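Side-chain contacts in fucoxanthin chlorophyll a/c-binding protein Lhcq11 (Chaetoceros gracilis, PDB 6L4U), which binds chlorophylls a and c together with carotenoids, and probably harvests light as an antenna subunit: residues Y[94-99]-Y[182-187]; Y[167-170]-Y[176-179]. All coordinates share one frame; numbering follows the deposited sequence.

How the interactions relate
The two contacts show how a pigment protein can fix one long loop at several points. Interaction 1 joins helix 89-115 to residues 182-187 near the middle of the chain; interaction 2 lies farther out, folds residues 176-179 back onto helix 148-171, and is nested inside the loop that interaction 1 closes. Both are buried, and their centres are about 10 Å apart. Their chemistry differs: interaction 1 pairs proline packing with an ionic group that grips a chlorophyll a, whereas interaction 2 is an aromatic cluster with one side-chain hydrogen bond beside a chlorophyll c. They merge where H97 stacks on Y178 and K186 bonds to H169.

Interaction 1 (Y[94-99]-Y[182-187]); sequences WYRHSE and GTPGKN. With CLA (chlorophyll a), chain B.
P184 fits against two neighbouring side chains of the helix, R96 and H97. P184 CG lies 3.8 Å from R96 CG, on the aliphatic stem of that side chain, the two crossing obliquely, while P184 CB lies 3.8 Å from H97 CB. H97 points its ring past the proline carbonyl because its CG stands opposite the backbone N (chi1 -168°). ND1 comes very close to P184 O, but the angle is poor and the pair cannot be counted as a hydrogen bond; a CA-H...O contact from H97 CA to P184 O, at 3.4 Å, accompanies it. Beyond the proline, R96 bends at chi2 and chi3, and its guanidinium turns away toward the chlorophyll a. R96 NH2 donates an almost straight bond (170°), modelled short at 2.5 Å, to the ester carbonyl oxygen O1D, and the methyl CMA sits over one face. R96 NH1 forms a salt bridge to E99 OE1 at 2.8 Å, with E99 CD at the guanidinium edge, in its plane. E99 OE1 also binds the magnesium, at 2.5 Å, so R96 is a second-shell residue that holds the metal ligand and the pigment's rim together. Around this group, E99 also pairs with R219 of helix 208-230, consistent with the ion-paired central helices of light-harvesting proteins; R96 packs on I215 there, and I65 of helix 62-65 touches both R96 and P184.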
ATOM      1  N   TRP Y  94     -62.345   1.396 -28.825  1.00 67.09           N
ATOM      2  CA  TRP Y  94     -61.287   2.265 -29.323  1.00 67.09           C
ATOM      3  C   TRP Y  94     -61.289   2.320 -30.843  1.00 67.09           C
ATOM      4  O   TRP Y  94     -60.929   3.348 -31.425  1.00 67.09           O
ATOM      5  CB  TRP Y  94     -59.929   1.790 -28.809  1.00 67.09           C
ATOM      6  CG  TRP Y  94     -58.804   2.659 -29.245  1.00 67.09           C
ATOM      7  CD1 TRP Y  94     -57.946   2.434 -30.278  1.00 67.09           C
ATOM      8  CD2 TRP Y  94     -58.422   3.910 -28.672  1.00 67.09           C
ATOM      9  NE1 TRP Y  94     -57.047   3.464 -30.380  1.00 67.09           N
ATOM     10  CE2 TRP Y  94     -57.318   4.385 -29.404  1.00 67.09           C
ATOM     11  CE3 TRP Y  94     -58.904   4.676 -27.609  1.00 67.09           C
ATOM     12  CZ2 TRP Y  94     -56.688   5.588 -29.106  1.00 67.09           C
ATOM     13  CZ3 TRP Y  94     -58.280   5.866 -27.314  1.00 67.09           C
ATOM     14  CH2 TRP Y  94     -57.188   6.315 -28.062  1.00 67.09           C
ATOM     15  N   TYR Y  95     -61.699   1.231 -31.496  1.00 65.73           N
ATOM     16  CA  TYR Y  95     -61.804   1.238 -32.950  1.00 65.73           C
ATOM     17  C   TYR Y  95     -62.963   2.110 -33.411  1.00 65.73           C
ATOM     18  O   TYR Y  95     -62.892   2.735 -34.473  1.00 65.73           O
ATOM     19  CB  TYR Y  95     -61.975  -0.188 -33.477  1.00 65.73           C
ATOM     20  CG  TYR Y  95     -60.764  -1.085 -33.354  1.00 65.73           C
ATOM     21  CD1 TYR Y  95     -59.505  -0.567 -33.082  1.00 65.73           C
ATOM     22  CD2 TYR Y  95     -60.885  -2.458 -33.519  1.00 65.73           C
ATOM     23  CE1 TYR Y  95     -58.409  -1.392 -32.968  1.00 65.73           C
ATOM     24  CE2 TYR Y  95     -59.793  -3.289 -33.410  1.00 65.73           C
ATOM     25  CZ  TYR Y  95     -58.557  -2.751 -33.135  1.00 65.73           C
ATOM     26  OH  TYR Y  95     -57.465  -3.577 -33.025  1.00 65.73           O
ATOM     27  N   ARG Y  96     -64.044   2.167 -32.630  1.00 65.64           N
ATOM     28  CA  ARG Y  96     -65.194   2.969 -33.033  1.00 65.64           C
ATOM     29  C   ARG Y  96     -64.958   4.447 -32.756  1.00 65.64           C
ATOM     30  O   ARG Y  96     -65.345   5.301 -33.563  1.00 65.64           O
ATOM     31  CB  ARG Y  96     -66.454   2.478 -32.322  1.00 65.64           C
ATOM     32  CG  ARG Y  96     -67.728   3.234 -32.678  1.00 65.64           C
ATOM     33  CD  ARG Y  96     -67.946   3.327 -34.183  1.00 65.64           C
ATOM     34  NE  ARG Y  96     -68.497   2.099 -34.740  1.00 65.64           N
ATOM     35  CZ  ARG Y  96     -68.255   1.671 -35.973  1.00 65.64           C
ATOM     36  NH1 ARG Y  96     -67.471   2.373 -36.780  1.00 65.64           N
ATOM     37  NH2 ARG Y  96     -68.798   0.541 -36.400  1.00 65.64           N
ATOM     38  N   HIS Y  97     -64.331   4.768 -31.619  1.00 68.27           N
ATOM     39  CA  HIS Y  97     -64.053   6.163 -31.295  1.00 68.27           C
ATOM     40  C   HIS Y  97     -63.039   6.768 -32.250  1.00 68.27           C
ATOM     41  O   HIS Y  97     -63.144   7.948 -32.598  1.00 68.27           O
ATOM     42  CB  HIS Y  97     -63.551   6.290 -29.858  1.00 68.27           C
ATOM     43  CG  HIS Y  97     -63.523   7.699 -29.351  1.00 68.27           C
ATOM     44  ND1 HIS Y  97     -64.469   8.193 -28.479  1.00 68.27           N
ATOM     45  CD2 HIS Y  97     -62.674   8.723 -29.601  1.00 68.27           C
ATOM     46  CE1 HIS Y  97     -64.202   9.458 -28.213  1.00 68.27           C
ATOM     47  NE2 HIS Y  97     -63.115   9.804 -28.879  1.00 68.27           N
ATOM     48  N   SER Y  98     -62.062   5.983 -32.691  1.00 69.60           N
ATOM     49  CA  SER Y  98     -61.066   6.527 -33.594  1.00 69.60           C
ATOM     50  C   SER Y  98     -61.550   6.592 -35.034  1.00 69.60           C
ATOM     51  O   SER Y  98     -60.954   7.323 -35.827  1.00 69.60           O
ATOM     52  CB  SER Y  98     -59.777   5.714 -33.527  1.00 69.60           C
ATOM     53  OG  SER Y  98     -58.802   6.304 -34.362  1.00 69.60           O
ATOM     54  N   GLU Y  99     -62.599   5.844 -35.397  1.00 68.24           N
ATOM     55  CA  GLU Y  99     -63.161   6.007 -36.735  1.00 68.24           C
ATOM     56  C   GLU Y  99     -63.883   7.341 -36.862  1.00 68.24           C
ATOM     57  O   GLU Y  99     -63.697   8.061 -37.849  1.00 68.24           O
ATOM     58  CB  GLU Y  99     -64.110   4.855 -37.090  1.00 68.24           C
ATOM     59  CG  GLU Y  99     -64.745   5.040 -38.475  1.00 68.24           C
ATOM     60  CD  GLU Y  99     -65.256   3.767 -39.136  1.00 68.24           C
ATOM     61  OE1 GLU Y  99     -65.277   2.693 -38.516  1.00 68.24           O
ATOM     62  OE2 GLU Y  99     -65.640   3.844 -40.316  1.00 68.24           O
ATOM     63  N   GLY Y 182     -68.546   4.594 -21.493  1.00 63.54           N
ATOM     64  CA  GLY Y 182     -69.133   5.691 -22.227  1.00 63.54           C
ATOM     65  C   GLY Y 182     -69.319   5.416 -23.714  1.00 63.54           C
ATOM     66  O   GLY Y 182     -68.799   4.462 -24.284  1.00 63.54           O
ATOM     67  N   THR Y 183     -70.106   6.299 -24.340  1.00 65.69           N
ATOM     68  CA  THR Y 183     -70.345   6.316 -25.776  1.00 65.69           C
ATOM     69  C   THR Y 183     -69.074   6.735 -26.515  1.00 65.69           C
ATOM     70  O   THR Y 183     -68.477   7.764 -26.187  1.00 65.69           O
ATOM     71  CB  THR Y 183     -71.485   7.279 -26.112  1.00 65.69           C
ATOM     72  OG1 THR Y 183     -72.708   6.793 -25.545  1.00 65.69           O
ATOM     73  CG2 THR Y 183     -71.659   7.430 -27.621  1.00 65.69           C
ATOM     74  N   PRO Y 184     -68.634   5.958 -27.510  1.00 66.92           N
ATOM     75  CA  PRO Y 184     -67.402   6.308 -28.233  1.00 66.92           C
ATOM     76  C   PRO Y 184     -67.550   7.448 -29.228  1.00 66.92           C
ATOM     77  O   PRO Y 184     -66.546   7.867 -29.808  1.00 66.92           O
ATOM     78  CB  PRO Y 184     -67.038   5.001 -28.949  1.00 66.92           C
ATOM     79  CG  PRO Y 184     -68.330   4.301 -29.119  1.00 66.92           C
ATOM     80  CD  PRO Y 184     -69.171   4.652 -27.930  1.00 66.92           C
ATOM     81  N   GLY Y 185     -68.743   7.974 -29.460  1.00 68.97           N
ATOM     82  CA  GLY Y 185     -68.858   9.059 -30.411  1.00 68.97           C
ATOM     83  C   GLY Y 185     -69.226  10.392 -29.797  1.00 68.97           C
ATOM     84  O   GLY Y 185     -69.230  11.411 -30.493  1.00 68.97           O
ATOM     85  N   LYS Y 186     -69.493  10.408 -28.488  1.00 71.55           N
ATOM     86  CA  LYS Y 186     -70.250  11.514 -27.909  1.00 71.55           C
ATOM     87  C   LYS Y 186     -69.404  12.774 -27.732  1.00 71.55           C
ATOM     88  O   LYS Y 186     -69.968  13.869 -27.657  1.00 71.55           O
ATOM     89  CB  LYS Y 186     -70.885  11.094 -26.585  1.00 71.55           C
ATOM     90  CG  LYS Y 186     -69.893  10.747 -25.519  1.00 71.55           C
ATOM     91  CD  LYS Y 186     -70.565  10.376 -24.231  1.00 71.55           C
ATOM     92  CE  LYS Y 186     -69.520  10.092 -23.185  1.00 71.55           C
ATOM     93  NZ  LYS Y 186     -68.746   8.857 -23.463  1.00 71.55           N
ATOM     94  N   ASN Y 187     -68.073  12.631 -27.623  1.00 72.91           N
ATOM     95  CA  ASN Y 187     -67.075  13.701 -27.826  1.00 72.91           C
ATOM     96  C   ASN Y 187     -67.331  14.908 -26.910  1.00 72.91           C
ATOM     97  O   ASN Y 187     -67.704  15.994 -27.357  1.00 72.91           O
ATOM     98  CB  ASN Y 187     -67.047  14.099 -29.313  1.00 72.91           C
ATOM     99  CG  ASN Y 187     -65.838  14.967 -29.711  1.00 72.91           C
ATOM    100  OD1 ASN Y 187     -65.351  15.814 -28.963  1.00 72.91           O
ATOM    101  ND2 ASN Y 187     -65.356  14.742 -30.926  1.00 72.91           N
TER
HETATM  102 MG   CLA B 301     -64.305   1.493 -40.485  1.00 68.44          MG
HETATM  103  CHA CLA B 301     -66.301  -1.245 -39.828  1.00 68.44           C
HETATM  104  CHB CLA B 301     -62.871   1.090 -37.434  1.00 68.44           C
HETATM  105  CHC CLA B 301     -62.058   3.830 -41.408  1.00 68.44           C
HETATM  106  CHD CLA B 301     -65.530   1.367 -43.992  1.00 68.44           C
HETATM  107  NA  CLA B 301     -64.500   0.142 -38.924  1.00 68.44           N
HETATM  108  C1A CLA B 301     -65.354  -0.800 -38.740  1.00 68.44           C
HETATM  109  C2A CLA B 301     -65.326  -1.484 -37.389  1.00 68.44           C
HETATM  110  C3A CLA B 301     -64.286  -0.660 -36.663  1.00 68.44           C
HETATM  111  C4A CLA B 301     -63.857   0.252 -37.758  1.00 68.44           C
HETATM  112  CMA CLA B 301     -64.986   0.163 -35.592  1.00 68.44           C
HETATM  113  CAA CLA B 301     -64.786  -2.929 -37.537  1.00 68.44           C
HETATM  114  CBA CLA B 301     -63.661  -3.442 -36.631  1.00 68.44           C
HETATM  115  CGA CLA B 301     -62.341  -3.425 -37.366  1.00 68.44           C
HETATM  116  O1A CLA B 301     -62.072  -4.264 -38.205  1.00 68.44           O
HETATM  117  O2A CLA B 301     -61.390  -2.371 -37.068  1.00 68.44           O
HETATM  118  NB  CLA B 301     -62.693   2.324 -39.552  1.00 68.44           N
HETATM  119  C1B CLA B 301     -62.274   2.109 -38.306  1.00 68.44           C
HETATM  120  C2B CLA B 301     -61.145   2.975 -37.871  1.00 68.44           C
HETATM  121  C3B CLA B 301     -60.908   3.793 -39.076  1.00 68.44           C
HETATM  122  C4B CLA B 301     -61.919   3.293 -40.047  1.00 68.44           C
HETATM  123  CMB CLA B 301     -60.408   3.027 -36.566  1.00 68.44           C
HETATM  124  CAB CLA B 301     -59.889   4.854 -39.267  1.00 68.44           C
HETATM  125  CBB CLA B 301     -58.952   4.747 -40.189  1.00 68.44           C
HETATM  126  NC  CLA B 301     -63.900   2.380 -42.306  1.00 68.44           N
HETATM  127  C1C CLA B 301     -62.947   3.316 -42.463  1.00 68.44           C
HETATM  128  C2C CLA B 301     -62.818   3.852 -43.845  1.00 68.44           C
HETATM  129  C3C CLA B 301     -63.847   3.117 -44.589  1.00 68.44           C
HETATM  130  C4C CLA B 301     -64.443   2.251 -43.545  1.00 68.44           C
HETATM  131  CMC CLA B 301     -61.882   4.886 -44.397  1.00 68.44           C
HETATM  132  CAC CLA B 301     -64.201   3.227 -46.052  1.00 68.44           C
HETATM  133  CBC CLA B 301     -63.357   2.205 -46.777  1.00 68.44           C
HETATM  134  ND  CLA B 301     -65.508   0.383 -41.699  1.00 68.44           N
HETATM  135  C1D CLA B 301     -66.064   0.423 -43.022  1.00 68.44           C
HETATM  136  C2D CLA B 301     -67.169  -0.520 -43.299  1.00 68.44           C
HETATM  137  C3D CLA B 301     -67.254  -1.180 -41.976  1.00 68.44           C
HETATM  138  C4D CLA B 301     -66.290  -0.619 -41.156  1.00 68.44           C
HETATM  139  CMD CLA B 301     -68.052  -0.857 -44.464  1.00 68.44           C
HETATM  140  CAD CLA B 301     -67.957  -2.223 -41.202  1.00 68.44           C
HETATM  141  OBD CLA B 301     -68.924  -2.946 -41.635  1.00 68.44           O
HETATM  142  CBD CLA B 301     -67.409  -2.242 -39.836  1.00 68.44           C
HETATM  143  CGD CLA B 301     -68.491  -1.659 -38.986  1.00 68.44           C
HETATM  144  O1D CLA B 301     -68.469  -0.482 -38.671  1.00 68.44           O
HETATM  145  O2D CLA B 301     -69.605  -2.476 -38.549  1.00 68.44           O
HETATM  146  CED CLA B 301     -70.826  -1.841 -38.185  1.00 68.44           C
HETATM  147  C1  CLA B 301     -60.705  -1.783 -38.163  1.00 68.44           C
HETATM  148  C2  CLA B 301     -59.262  -1.443 -37.870  1.00 68.44           C
HETATM  149  C3  CLA B 301     -58.674  -0.408 -38.499  1.00 68.44           C
HETATM  150  C4  CLA B 301     -59.433   0.411 -39.502  1.00 68.44           C
HETATM  151  C5  CLA B 301     -57.232  -0.063 -38.226  1.00 68.44           C
HETATM  152  C6  CLA B 301     -56.295  -0.584 -39.313  1.00 68.44           C
HETATM  153  C7  CLA B 301     -55.889   0.532 -40.272  1.00 68.44           C
HETATM  154  C8  CLA B 301     -54.882   0.063 -41.303  1.00 68.44           C
HETATM  155  C9  CLA B 301     -53.510   0.653 -41.003  1.00 68.44           C
HETATM  156  C10 CLA B 301     -55.371   0.450 -42.691  1.00 68.44           C
HETATM  157  C11 CLA B 301     -54.372   0.049 -43.765  1.00 68.44           C
HETATM  158  C12 CLA B 301     -54.400   1.045 -44.914  1.00 68.44           C
HETATM  159  C13 CLA B 301     -55.692   0.914 -45.707  1.00 68.44           C
HETATM  160  C14 CLA B 301     -55.691  -0.350 -46.559  1.00 68.44           C
HETATM  161  C15 CLA B 301     -55.870   2.160 -46.562  1.00 68.44           C
HETATM  162  C16 CLA B 301     -54.809   2.280 -47.650  1.00 68.44           C
HETATM  163  C17 CLA B 301     -55.222   3.296 -48.708  1.00 68.44           C
HETATM  164  C18 CLA B 301     -55.434   4.673 -48.095  1.00 68.44           C
HETATM  165  C19 CLA B 301     -56.785   5.250 -48.503  1.00 68.44           C
HETATM  166  C20 CLA B 301     -54.296   5.617 -48.467  1.00 68.44           C

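Interaction 2 (Y[167-170]-Y[176-179]); sequences LFHT and GHYL. With KC1 (Chlorophyll c1), chain C.
H169 and T170, on the last part of helix 148-171, lie against G176 and H177 of the returning loop, with the CA atoms of T170 and H177 4.7 Å apart. No backbone bond ties the two segments: H169 O and G176 O approach to 2.9 Å as two acceptors. H169 O is bonded instead to T173 OG1 within the turn. G176 adopts a conformation in which any side chain would collide with the carbonyl oxygen of the residue before. The side chains then close the gap. Y178 holds CG between its backbone N and carbonyl carbon (chi1 42°), which swings the CD2-CE2 edge of its ring onto the face of H169. CD2 hangs over the centre of the imidazole, the planes at 83° and the centroids 4.6 Å apart, a T-shaped stack. H169 in turn presents its own edge to the face of H177, and H169 CB lies 3.4 Å from H177 ND1. From that nitrogen a hydrogen bond runs to T170 OG1 (3.1 Å), although the hydroxyl lies 35° out of the ring plane. Y178 CE2 lies over the rim of one face of H177 and CAA of the chlorophyll c1 over the rim of the other, 3.4 Å from H177 CG. Replacing H177 by an alanine is likely to leave T170 OG1 without its donor and open a gap between Y178 and the pigment. The T170 hydroxyl also bonds to E166 O, which fixes its rotation, and T170 OG1 lies 3.3 Å from CBD of the chlorophyll c1. Since K186 NZ hydrogen-bonds to H169 ND1, that nitrogen probably accepts, while H177 ND1 donates; the two imidazoles therefore likely use their ND1 atoms in opposite senses within one aromatic cluster.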
ATOM      1  N   LEU Y 167     -60.964  14.251 -20.668  1.00 74.75           N
ATOM      2  CA  LEU Y 167     -61.209  14.641 -19.284  1.00 74.75           C
ATOM      3  C   LEU Y 167     -62.703  14.697 -18.982  1.00 74.75           C
ATOM      4  O   LEU Y 167     -63.161  14.122 -17.990  1.00 74.75           O
ATOM      5  CB  LEU Y 167     -60.545  15.989 -18.993  1.00 74.75           C
ATOM      6  CG  LEU Y 167     -60.380  16.389 -17.525  1.00 74.75           C
ATOM      7  CD1 LEU Y 167     -59.032  17.043 -17.305  1.00 74.75           C
ATOM      8  CD2 LEU Y 167     -61.487  17.329 -17.081  1.00 74.75           C
ATOM      9  N   PHE Y 168     -63.477  15.387 -19.825  1.00 73.61           N
ATOM     10  CA  PHE Y 168     -64.920  15.438 -19.620  1.00 73.61           C
ATOM     11  C   PHE Y 168     -65.585  14.117 -19.976  1.00 73.61           C
ATOM     12  O   PHE Y 168     -66.721  13.876 -19.555  1.00 73.61           O
ATOM     13  CB  PHE Y 168     -65.558  16.562 -20.439  1.00 73.61           C
ATOM     14  CG  PHE Y 168     -65.034  17.934 -20.121  1.00 73.61           C
ATOM     15  CD1 PHE Y 168     -64.571  18.249 -18.857  1.00 73.61           C
ATOM     16  CD2 PHE Y 168     -65.020  18.921 -21.094  1.00 73.61           C
ATOM     17  CE1 PHE Y 168     -64.093  19.508 -18.581  1.00 73.61           C
ATOM     18  CE2 PHE Y 168     -64.534  20.185 -20.813  1.00 73.61           C
ATOM     19  CZ  PHE Y 168     -64.077  20.475 -19.553  1.00 73.61           C
ATOM     20  N   HIS Y 169     -64.904  13.272 -20.755  1.00 72.72           N
ATOM     21  CA  HIS Y 169     -65.345  11.894 -20.935  1.00 72.72           C
ATOM     22  C   HIS Y 169     -65.305  11.127 -19.621  1.00 72.72           C
ATOM     23  O   HIS Y 169     -66.117  10.229 -19.394  1.00 72.72           O
ATOM     24  CB  HIS Y 169     -64.470  11.196 -21.976  1.00 72.72           C
ATOM     25  CG  HIS Y 169     -65.047  11.195 -23.356  1.00 72.72           C
ATOM     26  ND1 HIS Y 169     -66.195  10.508 -23.680  1.00 72.72           N
ATOM     27  CD2 HIS Y 169     -64.631  11.789 -24.498  1.00 72.72           C
ATOM     28  CE1 HIS Y 169     -66.462  10.680 -24.962  1.00 72.72           C
ATOM     29  NE2 HIS Y 169     -65.530  11.457 -25.480  1.00 72.72           N
ATOM     30  N   THR Y 170     -64.365  11.470 -18.741  1.00 72.24           N
ATOM     31  CA  THR Y 170     -64.143  10.667 -17.545  1.00 72.24           C
ATOM     32  C   THR Y 170     -64.968  11.156 -16.361  1.00 72.24           C
ATOM     33  O   THR Y 170     -65.631  10.355 -15.694  1.00 72.24           O
ATOM     34  CB  THR Y 170     -62.660  10.676 -17.191  1.00 72.24           C
ATOM     35  OG1 THR Y 170     -61.896  10.491 -18.387  1.00 72.24           O
ATOM     36  CG2 THR Y 170     -62.343   9.557 -16.218  1.00 72.24           C
ATOM     37  N   GLY Y 176     -68.988   7.054 -17.827  1.00 66.88           N
ATOM     38  CA  GLY Y 176     -67.546   7.095 -17.701  1.00 66.88           C
ATOM     39  C   GLY Y 176     -66.876   7.260 -19.047  1.00 66.88           C
ATOM     40  O   GLY Y 176     -67.498   7.748 -19.996  1.00 66.88           O
ATOM     41  N   HIS Y 177     -65.612   6.862 -19.143  1.00 72.74           N
ATOM     42  CA  HIS Y 177     -64.875   6.956 -20.394  1.00 72.74           C
ATOM     43  C   HIS Y 177     -65.435   5.979 -21.422  1.00 72.74           C
ATOM     44  O   HIS Y 177     -66.090   4.989 -21.089  1.00 72.74           O
ATOM     45  CB  HIS Y 177     -63.398   6.661 -20.162  1.00 72.74           C
ATOM     46  CG  HIS Y 177     -62.471   7.409 -21.067  1.00 72.74           C
ATOM     47  ND1 HIS Y 177     -62.283   8.771 -20.977  1.00 72.74           N
ATOM     48  CD2 HIS Y 177     -61.630   6.977 -22.035  1.00 72.74           C
ATOM     49  CE1 HIS Y 177     -61.388   9.149 -21.873  1.00 72.74           C
ATOM     50  NE2 HIS Y 177     -60.972   8.080 -22.524  1.00 72.74           N
ATOM     51  N   TYR Y 178     -65.156   6.271 -22.694  1.00 71.37           N
ATOM     52  CA  TYR Y 178     -65.635   5.429 -23.782  1.00 71.37           C
ATOM     53  C   TYR Y 178     -64.954   4.068 -23.807  1.00 71.37           C
ATOM     54  O   TYR Y 178     -65.511   3.122 -24.371  1.00 71.37           O
ATOM     55  CB  TYR Y 178     -65.445   6.132 -25.127  1.00 71.37           C
ATOM     56  CG  TYR Y 178     -64.137   6.863 -25.288  1.00 71.37           C
ATOM     57  CD1 TYR Y 178     -63.011   6.210 -25.770  1.00 71.37           C
ATOM     58  CD2 TYR Y 178     -64.032   8.215 -24.981  1.00 71.37           C
ATOM     59  CE1 TYR Y 178     -61.813   6.877 -25.922  1.00 71.37           C
ATOM     60  CE2 TYR Y 178     -62.844   8.886 -25.125  1.00 71.37           C
ATOM     61  CZ  TYR Y 178     -61.743   8.216 -25.601  1.00 71.37           C
ATOM     62  OH  TYR Y 178     -60.561   8.896 -25.737  1.00 71.37           O
ATOM     63  N   LEU Y 179     -63.773   3.945 -23.209  1.00 71.44           N
ATOM     64  CA  LEU Y 179     -63.144   2.648 -23.025  1.00 71.44           C
ATOM     65  C   LEU Y 179     -63.536   1.988 -21.714  1.00 71.44           C
ATOM     66  O   LEU Y 179     -63.094   0.866 -21.448  1.00 71.44           O
ATOM     67  CB  LEU Y 179     -61.622   2.780 -23.089  1.00 71.44           C
ATOM     68  CG  LEU Y 179     -61.041   3.420 -24.346  1.00 71.44           C
ATOM     69  CD1 LEU Y 179     -59.539   3.266 -24.332  1.00 71.44           C
ATOM     70  CD2 LEU Y 179     -61.633   2.801 -25.599  1.00 71.44           C
TER
HETATM   71  NB  KC1 C 310     -55.545   7.619 -23.307  1.00 72.94           N
HETATM   72  ND  KC1 C 310     -56.747  10.793 -21.083  1.00 72.94           N
HETATM   73  C1A KC1 C 310     -57.870   8.058 -19.835  1.00 72.94           C
HETATM   74  C1B KC1 C 310     -56.023   6.377 -23.299  1.00 72.94           C
HETATM   75  C1C KC1 C 310     -54.341  10.299 -24.203  1.00 72.94           C
HETATM   76  C1D KC1 C 310     -56.559  12.214 -21.067  1.00 72.94           C
HETATM   77  C2A KC1 C 310     -58.397   6.807 -19.143  1.00 72.94           C
HETATM   78  C2B KC1 C 310     -55.612   5.529 -24.448  1.00 72.94           C
HETATM   79  C2C KC1 C 310     -53.408  11.400 -24.561  1.00 72.94           C
HETATM   80  C2D KC1 C 310     -57.162  12.932 -19.922  1.00 72.94           C
HETATM   81  C3A KC1 C 310     -57.983   5.719 -20.117  1.00 72.94           C
HETATM   82  C3B KC1 C 310     -54.808   6.485 -25.237  1.00 72.94           C
HETATM   83  C3C KC1 C 310     -53.916  12.531 -23.768  1.00 72.94           C
HETATM   84  C3D KC1 C 310     -57.754  11.779 -19.189  1.00 72.94           C
HETATM   85  C4A KC1 C 310     -57.306   6.555 -21.149  1.00 72.94           C
HETATM   86  C4B KC1 C 310     -54.827   7.731 -24.425  1.00 72.94           C
HETATM   87  C4C KC1 C 310     -55.076  11.937 -23.063  1.00 72.94           C
HETATM   88  C4D KC1 C 310     -57.479  10.631 -19.917  1.00 72.94           C
HETATM   89  CAA KC1 C 310     -59.901   6.643 -18.951  1.00 72.94           C
HETATM   90  CAB KC1 C 310     -54.108   6.256 -26.520  1.00 72.94           C
HETATM   91  CAC KC1 C 310     -53.397  13.946 -23.693  1.00 72.94           C
HETATM   92  CAD KC1 C 310     -58.541  11.373 -17.999  1.00 72.94           C
HETATM   93  CBA KC1 C 310     -60.329   6.665 -17.487  1.00 72.94           C
HETATM   94  CBB KC1 C 310     -52.789   6.248 -26.561  1.00 72.94           C
HETATM   95  CBC KC1 C 310     -52.307  13.934 -22.644  1.00 72.94           C
HETATM   96  CBD KC1 C 310     -58.696   9.910 -18.009  1.00 72.94           C
HETATM   97  CED KC1 C 310     -57.868   8.796 -14.410  1.00 72.94           C
HETATM   98  CGA KC1 C 310     -59.937   5.419 -16.730  1.00 72.94           C
HETATM   99  CGD KC1 C 310     -57.935   9.401 -16.822  1.00 72.94           C
HETATM  100  CHA KC1 C 310     -58.030   9.439 -19.252  1.00 72.94           C
HETATM  101  CHB KC1 C 310     -56.809   5.870 -22.175  1.00 72.94           C
HETATM  102  CHC KC1 C 310     -54.145   8.973 -24.820  1.00 72.94           C
HETATM  103  CHD KC1 C 310     -55.819  12.839 -22.160  1.00 72.94           C
HETATM  104  CMA KC1 C 310     -56.950   4.790 -19.485  1.00 72.94           C
HETATM  105  CMB KC1 C 310     -55.945   4.098 -24.755  1.00 72.94           C
HETATM  106  CMC KC1 C 310     -52.225  11.389 -25.494  1.00 72.94           C
HETATM  107  CMD KC1 C 310     -57.241  14.361 -19.465  1.00 72.94           C
HETATM  108  NA  KC1 C 310     -57.245   7.871 -20.943  1.00 72.94           N
HETATM  109  NC  KC1 C 310     -55.300  10.617 -23.308  1.00 72.94           N
HETATM  110  O1A KC1 C 310     -59.964   5.417 -15.511  1.00 72.94           O
HETATM  111  O1D KC1 C 310     -56.748   9.141 -16.911  1.00 72.94           O
HETATM  112  O2A KC1 C 310     -59.530   4.209 -17.423  1.00 72.94           O
HETATM  113  O2D KC1 C 310     -58.612   9.204 -15.553  1.00 72.94           O
HETATM  114  OBD KC1 C 310     -58.988  12.147 -17.081  1.00 72.94           O
HETATM  115 MG   KC1 C 310     -56.048   9.152 -22.058  1.00 72.94          MG